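Local coordinates for CRISPR-associated protein CasA/Cse1 (Thermus thermophilus, PDB 4AN8), which serves as the large subunit of the type I-E CRISPR surveillance complex Cascade, probably taking part in selecting foreign DNA for destruction, at residues 53-58 with 165-170; 69-72 with 76-79; 78-81 with 85-88; 183-188 with 247-252; 383-388 with 455-460. All coordinates share one frame; numbering follows the deposited sequence.

Contact 1 (53-58 with 165-170); sequences EAVLHR and QAFAPG
Phe167, in the last turn of helix 154-167, reaches across to Ala54 and Val55 on helix 50-67. Its CB leaves the backbone alongside the partner helix and makes no close contact there, but with CG anti to the carbonyl carbon (chi1 -69°) the ring swings over to the other helix. CD2 comes within 4.1 Å of Val55 CG1. One bond further out, CE2 lies 3.6 Å from the same methyl, which approaches the ring obliquely. At the tip, CZ meets Ala54 CB at 3.9 Å, and that methyl sits at the ring edge, near its plane. Val55 CG1, itself anti to its carbonyl carbon, also presses on Ala166 CB at 3.4 Å, a tight carbon pair. Two alanines and a beta-branched valine suit this place: the short side chains let the helices come close, with 7.0 Å between Val55 CA and Ala166 CA, while the flat phenyl ring spans from Val55 to Ala54. Leu191 of strand 191-195 touches both Ala54 and Phe167, and so extends the apolar cluster. On the far side of helix 50-67, His57 ND1 donates to Glu53 O at 2.7 Å from above the carbonyl plane. The backbone N of His57 reaches that oxygen from the opposite face, so two donors share one acceptor, while the Glu53 carboxylate forms salt bridges with Arg344 and Arg360. Between segments 53-58 and 165-170 no hydrogen bond forms; this buried contact relies on shape and exclusion of water, and the polar groups find their partners around it.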
# COMPACT_ATOMS: atom_id res chain seq x y z
N GLU A 53 4.29 3.71 -7.23
CA GLU A 53 3.16 3.04 -7.85
C GLU A 53 1.85 3.46 -7.16
O GLU A 53 0.85 3.73 -7.84
CB GLU A 53 3.34 1.52 -7.78
CG GLU A 53 2.24 0.70 -8.44
CD GLU A 53 2.56 -0.81 -8.40
OE1 GLU A 53 3.68 -1.15 -7.97
OE2 GLU A 53 1.71 -1.65 -8.76
N ALA A 54 1.85 3.47 -5.83
CA ALA A 54 0.63 3.77 -5.08
C ALA A 54 0.11 5.16 -5.41
O ALA A 54 -1.05 5.31 -5.78
CB ALA A 54 0.87 3.65 -3.59
N VAL A 55 0.99 6.16 -5.31
CA VAL A 55 0.57 7.54 -5.51
C VAL A 55 0.25 7.88 -6.95
O VAL A 55 -0.64 8.68 -7.20
CB VAL A 55 1.56 8.59 -4.96
CG1 VAL A 55 1.71 8.44 -3.49
CG2 VAL A 55 2.92 8.51 -5.68
N LEU A 56 0.93 7.26 -7.91
CA LEU A 56 0.61 7.50 -9.31
C LEU A 56 -0.83 7.05 -9.63
O LEU A 56 -1.58 7.79 -10.27
CB LEU A 56 1.64 6.87 -10.25
CG LEU A 56 3.07 7.44 -10.18
CD1 LEU A 56 4.10 6.55 -10.90
CD2 LEU A 56 3.10 8.84 -10.71
N HIS A 57 -1.22 5.87 -9.13
CA HIS A 57 -2.61 5.44 -9.27
C HIS A 57 -3.58 6.37 -8.56
O HIS A 57 -4.65 6.65 -9.09
CB HIS A 57 -2.84 4.03 -8.70
CG HIS A 57 -2.28 2.95 -9.56
ND1 HIS A 57 -1.02 2.44 -9.37
CD2 HIS A 57 -2.80 2.31 -10.63
CE1 HIS A 57 -0.79 1.51 -10.28
NE2 HIS A 57 -1.86 1.40 -11.05
N ARG A 58 -3.22 6.84 -7.36
CA ARG A 58 -4.14 7.69 -6.58
C ARG A 58 -4.36 9.06 -7.22
O ARG A 58 -5.47 9.58 -7.21
CB ARG A 58 -3.72 7.83 -5.10
CG ARG A 58 -3.68 6.50 -4.35
CD ARG A 58 -2.76 6.52 -3.10
NE ARG A 58 -3.26 7.44 -2.08
CZ ARG A 58 -4.25 7.15 -1.24
NH1 ARG A 58 -4.86 5.98 -1.32
NH2 ARG A 58 -4.66 8.05 -0.34
N GLN A 165 4.18 13.57 -0.22
CA GLN A 165 2.88 14.10 0.24
C GLN A 165 1.93 13.00 0.73
O GLN A 165 1.01 13.28 1.52
CB GLN A 165 2.19 14.91 -0.88
CG GLN A 165 2.96 16.16 -1.33
CD GLN A 165 3.03 17.23 -0.24
OE1 GLN A 165 3.02 16.91 0.94
NE2 GLN A 165 3.05 18.49 -0.63
N ALA A 166 2.11 11.76 0.25
CA ALA A 166 1.21 10.69 0.67
C ALA A 166 1.80 9.92 1.86
O ALA A 166 1.06 9.48 2.74
CB ALA A 166 0.89 9.75 -0.49
N PHE A 167 3.13 9.80 1.90
CA PHE A 167 3.78 8.86 2.82
C PHE A 167 4.69 9.46 3.93
O PHE A 167 5.20 8.71 4.77
CB PHE A 167 4.58 7.83 2.03
CG PHE A 167 3.74 6.87 1.25
CD1 PHE A 167 3.14 5.79 1.88
CD2 PHE A 167 3.55 7.04 -0.12
CE1 PHE A 167 2.35 4.90 1.16
CE2 PHE A 167 2.77 6.16 -0.85
CZ PHE A 167 2.18 5.08 -0.20
N ALA A 168 4.92 10.77 3.92
CA ALA A 168 5.78 11.35 4.97
C ALA A 168 5.25 10.99 6.35
O ALA A 168 4.10 11.30 6.69
CB ALA A 168 5.90 12.88 4.83
N PRO A 169 6.08 10.30 7.14
CA PRO A 169 5.79 10.06 8.56
C PRO A 169 5.91 11.36 9.36
O PRO A 169 6.74 12.22 9.01
CB PRO A 169 6.88 9.06 8.97
CG PRO A 169 8.00 9.32 8.00
CD PRO A 169 7.33 9.66 6.71
N GLY A 170 5.09 11.51 10.40
CA GLY A 170 5.21 12.65 11.30
C GLY A 170 6.57 12.68 11.98
O GLY A 170 7.28 11.67 12.02

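Contact 2 (69-72 with 76-79); sequences SGPR and DVLD
Pro71 and Val77 meet obliquely, the pyrrolidine ring turned with CB and CG toward one valine methyl. Pro71 CG lies 3.4 Å from Val77 CG2, tighter than a usual carbon contact, and Pro71 CB is 3.7 Å from the same methyl. Val77 points CG1 away from its backbone N (chi1 175°), which leaves CG2 beside that N and facing the proline. Beside this pair, Asp76 directs its CB toward the loop, 4.0 Å from Pro71 CB, and its carboxylate extends past the ring toward the backbone of Arg72. Asp76 OD2 stands 3.6 Å from Arg72 N, too far for a hydrogen bond, and takes a weak one from Cys73 N instead. The arginine side chain runs the other way: its NE donates to Ser69 O at 2.7 Å, nearly straight at 168°, with the oxygen in the guanidinium plane. That bond ties the two ends of segment 69-72 together. Ser69, with positive phi, is the C-prime residue of the Schellman motif ending helix 50-67, and a cis peptide bond precedes Pro71 and probably helps the chain turn toward helix 74-83. Proline suits such a bend because its cis form costs less than that of other residues, and its rigid ring offers an apolar surface. Leu207 also touches Pro71, and Leu328 covers Val77. The chemistry is thus divided: apolar packing joins loop to helix on the buried side, while polar bonds within the turn shape its more exposed side.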
# COMPACT_ATOMS: atom_id res chain seq x y z
N SER A 69 -17.10 12.80 -12.48
CA SER A 69 -18.09 13.08 -11.46
C SER A 69 -18.76 11.78 -11.00
O SER A 69 -19.97 11.72 -10.82
CB SER A 69 -19.11 14.05 -12.03
OG SER A 69 -19.79 14.71 -10.99
N GLY A 70 -17.95 10.74 -10.83
CA GLY A 70 -18.44 9.39 -10.53
C GLY A 70 -17.24 8.45 -10.41
O GLY A 70 -16.15 8.90 -10.07
N PRO A 71 -17.42 7.16 -10.73
CA PRO A 71 -18.67 6.57 -11.23
C PRO A 71 -19.69 6.52 -10.12
O PRO A 71 -19.33 6.20 -9.00
CB PRO A 71 -18.26 5.15 -11.61
CG PRO A 71 -17.11 4.84 -10.72
CD PRO A 71 -16.36 6.14 -10.60
N ARG A 72 -20.94 6.87 -10.42
CA ARG A 72 -22.00 6.81 -9.42
C ARG A 72 -22.42 5.37 -9.15
O ARG A 72 -22.95 5.07 -8.10
CB ARG A 72 -23.23 7.59 -9.88
CG ARG A 72 -22.97 9.05 -10.20
CD ARG A 72 -22.52 9.83 -8.98
NE ARG A 72 -22.24 11.22 -9.36
CZ ARG A 72 -23.09 12.23 -9.19
NH1 ARG A 72 -24.26 12.03 -8.61
NH2 ARG A 72 -22.75 13.46 -9.58
N ASP A 76 -21.72 1.68 -14.32
CA ASP A 76 -20.93 2.59 -15.13
C ASP A 76 -19.52 2.06 -15.37
O ASP A 76 -18.99 2.19 -16.47
CB ASP A 76 -20.85 3.97 -14.48
CG ASP A 76 -22.22 4.60 -14.31
OD1 ASP A 76 -23.14 4.20 -15.05
OD2 ASP A 76 -22.39 5.47 -13.44
N VAL A 77 -18.91 1.48 -14.35
CA VAL A 77 -17.54 0.99 -14.47
C VAL A 77 -17.54 -0.16 -15.47
O VAL A 77 -16.63 -0.27 -16.30
CB VAL A 77 -16.97 0.54 -13.10
CG1 VAL A 77 -15.60 -0.07 -13.28
CG2 VAL A 77 -16.88 1.73 -12.14
N LEU A 78 -18.57 -0.99 -15.39
CA LEU A 78 -18.77 -2.13 -16.28
C LEU A 78 -18.91 -1.69 -17.74
O LEU A 78 -18.26 -2.24 -18.63
CB LEU A 78 -20.03 -2.89 -15.86
CG LEU A 78 -19.83 -4.04 -14.89
CD1 LEU A 78 -21.17 -4.56 -14.40
CD2 LEU A 78 -19.04 -5.15 -15.59
N ASP A 79 -19.76 -0.70 -17.96
CA ASP A 79 -19.84 -0.07 -19.27
C ASP A 79 -18.44 0.26 -19.79
O ASP A 79 -18.06 -0.17 -20.87
CB ASP A 79 -20.67 1.22 -19.21
CG ASP A 79 -22.16 0.96 -19.33
OD1 ASP A 79 -22.56 0.17 -20.20
OD2 ASP A 79 -22.94 1.57 -18.55

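Contact 3 (78-81 with 85-88); sequences LDWW and GFPQ
Trp80 lays one face of its indole under Pro87, whose CD stands 3.6 Å from the centroid of the five-membered ring and 18° off its normal. This is a CH-pi contact, and the two side chains cross at about a right angle. Pro87 CD lies closest to NE1, at 3.4 Å, and CG follows at 3.5 Å from the same nitrogen, so the proline covers the pyrrole half of the indole. The six-membered half meets a different partner: Trp80 CE3 approaches the edge of the Phe86 ring, in its plane, 4.0 Å from CD1. A chi1 of -56° sets the indole beside the backbone N of Trp80, facing the chain that returns after the helix. The backbone closes the same turn, since Gly85 N donates to Trp80 O at 3.1 Å, in the carbonyl plane. Gly85, phi 179°, adopts an extended conformation that is far easier without a side chain. Around the contact, Leu204 of helix 199-206 touches both Trp80 and Phe86, and Leu207 also reaches the tryptophan. Each residue fits its task: the electron-rich indole face accepts the polarised C-H groups next to the proline nitrogen, and Phe86, itself buried, turns its ring edge to the indole. Between the two segments, one backbone bond and largely apolar, weakly electrostatic packing on a single broad ring join helix 74-83 to the loop that leads toward helix 88-98.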
# COMPACT_ATOMS: atom_id res chain seq x y z
N LEU A 78 -18.57 -0.99 -15.39
CA LEU A 78 -18.77 -2.13 -16.28
C LEU A 78 -18.91 -1.69 -17.74
O LEU A 78 -18.26 -2.24 -18.63
CB LEU A 78 -20.03 -2.89 -15.86
CG LEU A 78 -19.83 -4.04 -14.89
CD1 LEU A 78 -21.17 -4.56 -14.40
CD2 LEU A 78 -19.04 -5.15 -15.59
N ASP A 79 -19.76 -0.70 -17.96
CA ASP A 79 -19.84 -0.07 -19.27
C ASP A 79 -18.44 0.26 -19.79
O ASP A 79 -18.06 -0.17 -20.87
CB ASP A 79 -20.67 1.22 -19.21
CG ASP A 79 -22.16 0.96 -19.33
OD1 ASP A 79 -22.56 0.17 -20.20
OD2 ASP A 79 -22.94 1.57 -18.55
N TRP A 80 -17.68 1.05 -19.03
CA TRP A 80 -16.37 1.49 -19.51
C TRP A 80 -15.47 0.30 -19.76
O TRP A 80 -14.64 0.33 -20.65
CB TRP A 80 -15.72 2.46 -18.53
CG TRP A 80 -16.60 3.62 -18.25
CD1 TRP A 80 -17.57 4.12 -19.08
CD2 TRP A 80 -16.63 4.41 -17.06
NE1 TRP A 80 -18.19 5.19 -18.48
CE2 TRP A 80 -17.64 5.39 -17.24
CE3 TRP A 80 -15.90 4.40 -15.87
CZ2 TRP A 80 -17.94 6.33 -16.26
CZ3 TRP A 80 -16.19 5.34 -14.90
CH2 TRP A 80 -17.20 6.30 -15.10
N TRP A 81 -15.65 -0.74 -18.97
CA TRP A 81 -14.89 -1.96 -19.16
C TRP A 81 -15.26 -2.56 -20.52
O TRP A 81 -14.39 -2.92 -21.30
CB TRP A 81 -15.19 -2.98 -18.05
CG TRP A 81 -14.30 -4.16 -18.10
CD1 TRP A 81 -14.24 -5.09 -19.10
CD2 TRP A 81 -13.32 -4.54 -17.13
NE1 TRP A 81 -13.28 -6.03 -18.81
CE2 TRP A 81 -12.70 -5.72 -17.60
CE3 TRP A 81 -12.90 -4.02 -15.90
CZ2 TRP A 81 -11.69 -6.39 -16.88
CZ3 TRP A 81 -11.88 -4.68 -15.19
CH2 TRP A 81 -11.29 -5.85 -15.69
N GLY A 85 -12.64 1.66 -22.68
CA GLY A 85 -12.08 2.98 -22.42
C GLY A 85 -13.01 3.87 -21.61
O GLY A 85 -14.20 3.57 -21.51
N PHE A 86 -12.46 4.94 -21.02
CA PHE A 86 -13.23 5.96 -20.33
C PHE A 86 -13.85 6.93 -21.32
O PHE A 86 -13.33 7.10 -22.43
CB PHE A 86 -12.33 6.81 -19.41
CG PHE A 86 -11.64 6.05 -18.34
CD1 PHE A 86 -12.36 5.47 -17.30
CD2 PHE A 86 -10.26 5.93 -18.35
CE1 PHE A 86 -11.72 4.77 -16.32
CE2 PHE A 86 -9.61 5.22 -17.36
CZ PHE A 86 -10.34 4.64 -16.35
N PRO A 87 -14.95 7.59 -20.93
CA PRO A 87 -15.44 8.75 -21.67
C PRO A 87 -14.32 9.76 -21.84
O PRO A 87 -13.71 10.19 -20.85
CB PRO A 87 -16.52 9.32 -20.75
CG PRO A 87 -17.04 8.14 -20.04
CD PRO A 87 -15.84 7.25 -19.81
N GLN A 88 -14.04 10.14 -23.09
CA GLN A 88 -12.87 10.95 -23.41
C GLN A 88 -13.10 12.45 -23.24
O GLN A 88 -12.21 13.17 -22.78
CB GLN A 88 -12.44 10.68 -24.84
CG GLN A 88 -12.34 9.23 -25.15
CD GLN A 88 -10.92 8.72 -25.06
OE1 GLN A 88 -10.05 9.16 -25.82
NE2 GLN A 88 -10.68 7.79 -24.13

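Contact 4 (183-188 with 247-252); sequences DAPVAR and WPARGV. With ACT (acetate ion), chain D.
A type I beta turn, Ala184 to Ala187, packs here against the chain entering strand 250-256, beside a site occupied by an acetate ion. Pro185, second in the turn, sets CG 3.4 Å from Trp247 CB and 3.6 Å from Trp247 CG, approaching the indole obliquely. Next to it the methyls of Ala184 and Ala249 meet at 3.6 Å; small residues suit this close passage of two loops. The closing bond of the turn, from Ala187 N to Ala184 O, is weak. The Asp183-Arg188 salt bridge also spans the turn and probably steadies it: NE and NH2 grip the carboxylate side-on, NE reaching OD2 at 2.6 Å from above its plane. Arg250, bent at chi2 (-75°), folds back so that NH1 donates to Ala249 O at 2.9 Å. On its other edge NE and NH2 converge on one oxygen of the acetate, probably from the crystallisation liquor, which lies near the guanidinium plane, 2.8 Å from NE and 2.9 Å from NH2. Lys182 O gives NH2 a further partner. Proline in second place, where its fixed phi fits, is typical of type I turns, and this one packs on the chain that enters strand 250-256 of the mixed sheet.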
# COMPACT_ATOMS: atom_id res chain seq x y z
N ASP A 183 1.74 12.79 10.45
CA ASP A 183 1.76 11.81 9.38
C ASP A 183 0.98 12.33 8.17
O ASP A 183 -0.12 12.89 8.31
CB ASP A 183 1.08 10.51 9.82
CG ASP A 183 1.92 9.68 10.76
OD1 ASP A 183 3.11 9.99 10.99
OD2 ASP A 183 1.39 8.68 11.27
N ALA A 184 1.54 12.13 6.99
CA ALA A 184 0.80 12.28 5.76
C ALA A 184 -0.25 11.19 5.80
O ALA A 184 -0.16 10.29 6.65
CB ALA A 184 1.73 12.14 4.57
N PRO A 185 -1.26 11.26 4.91
CA PRO A 185 -2.45 10.42 5.10
C PRO A 185 -2.25 8.91 5.02
O PRO A 185 -2.96 8.17 5.70
CB PRO A 185 -3.39 10.86 3.96
CG PRO A 185 -2.93 12.19 3.56
CD PRO A 185 -1.44 12.25 3.84
N VAL A 186 -1.33 8.44 4.18
CA VAL A 186 -1.13 7.00 4.10
C VAL A 186 0.26 6.57 4.51
O VAL A 186 0.76 5.56 4.06
CB VAL A 186 -1.53 6.41 2.70
CG1 VAL A 186 -3.06 6.36 2.57
CG2 VAL A 186 -0.88 7.22 1.57
N ALA A 187 0.89 7.33 5.40
CA ALA A 187 2.18 6.95 5.96
C ALA A 187 2.21 5.54 6.57
O ALA A 187 3.20 4.82 6.42
CB ALA A 187 2.63 7.97 6.99
N ARG A 188 1.12 5.16 7.24
CA ARG A 188 1.07 3.93 8.04
C ARG A 188 0.38 2.73 7.39
O ARG A 188 0.82 1.60 7.57
CB ARG A 188 0.39 4.18 9.41
CG ARG A 188 0.87 5.40 10.16
CD ARG A 188 2.37 5.31 10.42
NE ARG A 188 2.92 6.57 10.91
CZ ARG A 188 4.16 6.73 11.36
NH1 ARG A 188 5.02 5.71 11.39
NH2 ARG A 188 4.55 7.91 11.78
N TRP A 247 -3.74 15.10 -0.71
CA TRP A 247 -3.47 15.88 0.49
C TRP A 247 -2.13 16.62 0.48
O TRP A 247 -1.07 16.03 0.20
CB TRP A 247 -3.49 14.94 1.69
CG TRP A 247 -3.57 15.65 2.98
CD1 TRP A 247 -2.52 16.00 3.79
CD2 TRP A 247 -4.76 16.14 3.62
NE1 TRP A 247 -2.99 16.67 4.90
CE2 TRP A 247 -4.36 16.77 4.82
CE3 TRP A 247 -6.12 16.11 3.29
CZ2 TRP A 247 -5.28 17.35 5.70
CZ3 TRP A 247 -7.03 16.69 4.16
CH2 TRP A 247 -6.60 17.31 5.35
N PRO A 248 -2.14 17.92 0.86
CA PRO A 248 -0.87 18.65 0.99
C PRO A 248 -0.23 18.49 2.38
O PRO A 248 -0.43 19.34 3.24
CB PRO A 248 -1.28 20.10 0.76
CG PRO A 248 -2.66 20.17 1.36
CD PRO A 248 -3.30 18.80 1.10
N ALA A 249 0.53 17.41 2.59
CA ALA A 249 1.03 17.09 3.93
C ALA A 249 2.20 17.98 4.36
O ALA A 249 2.43 18.19 5.55
CB ALA A 249 1.45 15.65 3.99
N ARG A 250 2.96 18.46 3.38
CA ARG A 250 4.09 19.31 3.66
C ARG A 250 4.07 20.48 2.70
O ARG A 250 3.52 20.37 1.62
CB ARG A 250 5.39 18.52 3.49
CG ARG A 250 5.51 17.30 4.42
CD ARG A 250 5.83 17.72 5.88
NE ARG A 250 6.05 16.53 6.72
CZ ARG A 250 5.07 15.84 7.29
NH1 ARG A 250 3.79 16.24 7.15
NH2 ARG A 250 5.34 14.77 8.02
N GLY A 251 4.67 21.61 3.11
CA GLY A 251 4.90 22.70 2.19
C GLY A 251 6.17 22.39 1.44
O GLY A 251 7.22 22.12 2.03
N VAL A 252 6.10 22.41 0.11
CA VAL A 252 7.28 22.14 -0.69
C VAL A 252 7.30 23.13 -1.83
O VAL A 252 6.25 23.46 -2.39
CB VAL A 252 7.26 20.72 -1.30
CG1 VAL A 252 8.45 20.53 -2.25
CG2 VAL A 252 7.27 19.65 -0.20
C ACT D . 8.89 15.42 8.32
O ACT D . 8.15 14.85 7.47
OXT ACT D . 9.52 16.44 7.91
CH3 ACT D . 9.02 14.92 9.74

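Contact 5 (383-388 with 455-460); sequences KMAEEL and DLWREA
Met384 and Ala385 of helix 372-403 face Trp457 and Arg458 of helix 453-476. The methionine methyl does the reaching: CE lies 3.8 Å from Arg458 NE and 3.9 Å from Arg458 CB, so the methyl lies against the arginine chain, the two side chains crossing obliquely. The same methyl is 4.3 Å from Trp457 CD1. Ala385 CB abuts the indole at its edge, near the ring plane, 3.8 Å from CZ2. The flexible methionine can follow the uneven surface between tryptophan and arginine, whereas the small alanine leaves room for the wide indole. Further out, Trp457 has CG anti to its backbone N (chi1 -174°), which carries the ring across to the other helix, where NE1 donates to Ala381 O one turn before Ala385; Phe444 also meets the indole, their planes at about 40°. Arg458 bends at chi3 and directs NH1 to the anti lone pair of Asp455 OD1, 3.1 Å away, a salt bridge within its own helix. Leu461 packs on Met384 and Ala385, and Leu437 of helix 429-446 adds to the apolar side of the alanine. The local axes are 10.6 Å apart and nearly parallel, with an angle of 18° between them. Such shallow crossing, with large and small residues fitted together and a third helix alongside, is typical of helical bundles, here the C-terminal helical region of Cse1.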
# COMPACT_ATOMS: atom_id res chain seq x y z
N LYS A 383 -6.68 -19.80 11.13
CA LYS A 383 -6.73 -20.17 12.54
C LYS A 383 -5.84 -21.39 12.77
O LYS A 383 -5.02 -21.41 13.68
CB LYS A 383 -8.17 -20.44 12.97
CG LYS A 383 -8.36 -20.53 14.47
CD LYS A 383 -9.84 -20.66 14.82
CE LYS A 383 -10.08 -20.86 16.31
NZ LYS A 383 -9.64 -22.20 16.79
N MET A 384 -5.99 -22.40 11.92
CA MET A 384 -5.10 -23.54 11.95
C MET A 384 -3.65 -23.07 11.92
O MET A 384 -2.85 -23.45 12.79
CB MET A 384 -5.37 -24.47 10.76
CG MET A 384 -6.75 -25.10 10.79
SD MET A 384 -7.30 -25.74 9.19
CE MET A 384 -5.97 -26.87 8.80
N ALA A 385 -3.30 -22.24 10.93
CA ALA A 385 -1.92 -21.82 10.75
C ALA A 385 -1.42 -21.10 12.00
O ALA A 385 -0.28 -21.31 12.42
CB ALA A 385 -1.77 -20.98 9.49
N GLU A 386 -2.28 -20.30 12.63
CA GLU A 386 -1.86 -19.60 13.86
C GLU A 386 -1.69 -20.53 15.06
O GLU A 386 -0.80 -20.32 15.89
CB GLU A 386 -2.80 -18.43 14.24
CG GLU A 386 -2.83 -17.26 13.24
CD GLU A 386 -1.57 -16.39 13.26
OE1 GLU A 386 -0.78 -16.46 14.23
OE2 GLU A 386 -1.35 -15.62 12.30
N GLU A 387 -2.53 -21.55 15.16
CA GLU A 387 -2.45 -22.44 16.30
C GLU A 387 -1.16 -23.26 16.21
O GLU A 387 -0.43 -23.41 17.19
CB GLU A 387 -3.68 -23.35 16.37
CG GLU A 387 -4.93 -22.63 16.85
CD GLU A 387 -6.16 -23.53 16.92
OE1 GLU A 387 -6.02 -24.76 16.67
OE2 GLU A 387 -7.26 -23.01 17.23
N LEU A 388 -0.89 -23.79 15.03
CA LEU A 388 0.30 -24.56 14.80
C LEU A 388 1.54 -23.69 15.07
O LEU A 388 2.46 -24.11 15.78
CB LEU A 388 0.28 -25.11 13.39
CG LEU A 388 1.54 -25.84 12.93
CD1 LEU A 388 1.90 -26.90 13.95
CD2 LEU A 388 1.31 -26.43 11.58
N ASP A 455 -8.19 -28.70 2.93
CA ASP A 455 -7.37 -29.91 2.90
C ASP A 455 -6.01 -29.63 2.29
O ASP A 455 -4.99 -30.08 2.82
CB ASP A 455 -8.09 -31.03 2.14
CG ASP A 455 -9.39 -31.44 2.82
OD1 ASP A 455 -9.41 -31.54 4.07
OD2 ASP A 455 -10.39 -31.66 2.10
N LEU A 456 -5.98 -28.89 1.20
CA LEU A 456 -4.70 -28.49 0.61
C LEU A 456 -3.89 -27.71 1.65
O LEU A 456 -2.68 -27.88 1.77
CB LEU A 456 -4.91 -27.65 -0.65
CG LEU A 456 -5.32 -28.42 -1.91
CD1 LEU A 456 -4.35 -29.57 -2.17
CD2 LEU A 456 -6.76 -28.93 -1.82
N TRP A 457 -4.58 -26.87 2.42
CA TRP A 457 -3.89 -26.01 3.37
C TRP A 457 -3.27 -26.86 4.46
O TRP A 457 -2.10 -26.66 4.84
CB TRP A 457 -4.89 -25.01 3.96
CG TRP A 457 -4.28 -23.98 4.85
CD1 TRP A 457 -4.60 -23.74 6.15
CD2 TRP A 457 -3.26 -23.02 4.51
NE1 TRP A 457 -3.86 -22.70 6.64
CE2 TRP A 457 -3.02 -22.24 5.66
CE3 TRP A 457 -2.53 -22.75 3.34
CZ2 TRP A 457 -2.08 -21.21 5.68
CZ3 TRP A 457 -1.59 -21.74 3.36
CH2 TRP A 457 -1.37 -20.97 4.53
N ARG A 458 -4.04 -27.82 4.96
CA ARG A 458 -3.57 -28.71 6.02
C ARG A 458 -2.34 -29.47 5.56
O ARG A 458 -1.38 -29.64 6.32
CB ARG A 458 -4.65 -29.69 6.46
CG ARG A 458 -4.25 -30.50 7.69
CD ARG A 458 -5.43 -31.27 8.25
NE ARG A 458 -6.68 -30.54 8.08
CZ ARG A 458 -7.61 -30.87 7.20
NH1 ARG A 458 -7.44 -31.94 6.42
NH2 ARG A 458 -8.72 -30.15 7.09
N GLU A 459 -2.34 -29.89 4.30
CA GLU A 459 -1.15 -30.51 3.73
C GLU A 459 0.02 -29.53 3.75
O GLU A 459 1.15 -29.91 4.11
CB GLU A 459 -1.42 -30.98 2.30
CG GLU A 459 -2.63 -31.89 2.16
CD GLU A 459 -2.59 -33.08 3.10
OE1 GLU A 459 -1.48 -33.47 3.53
OE2 GLU A 459 -3.67 -33.63 3.41
N ALA A 460 -0.23 -28.28 3.38
CA ALA A 460 0.84 -27.29 3.34
C ALA A 460 1.33 -26.99 4.75
O ALA A 460 2.53 -26.83 4.97
CB ALA A 460 0.39 -26.02 2.63

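In the fold
Contacts 1 and 4 lie toward the interior of the structure, about 9 and 15 Å from its centre. Their own centres are 8 Å apart and they touch: Asp183 bonds Gly170 and Ala184 bonds Ala168, linking the end of helix 154-167 to the turn at 183-188. Contacts 2 and 3, also 8 Å apart between centres, share helix 74-83, and Pro71 packs on Trp80. In sequence both fall between the segments of contact 1, yet they sit 25 to 26 Å from it, centre to centre. Contact 4 opens after contact 1 closes, and contact 5 follows, 36 to 42 Å from the others between centres. The protein thus combines a large mixed N-terminal part with a C-terminal helical bundle.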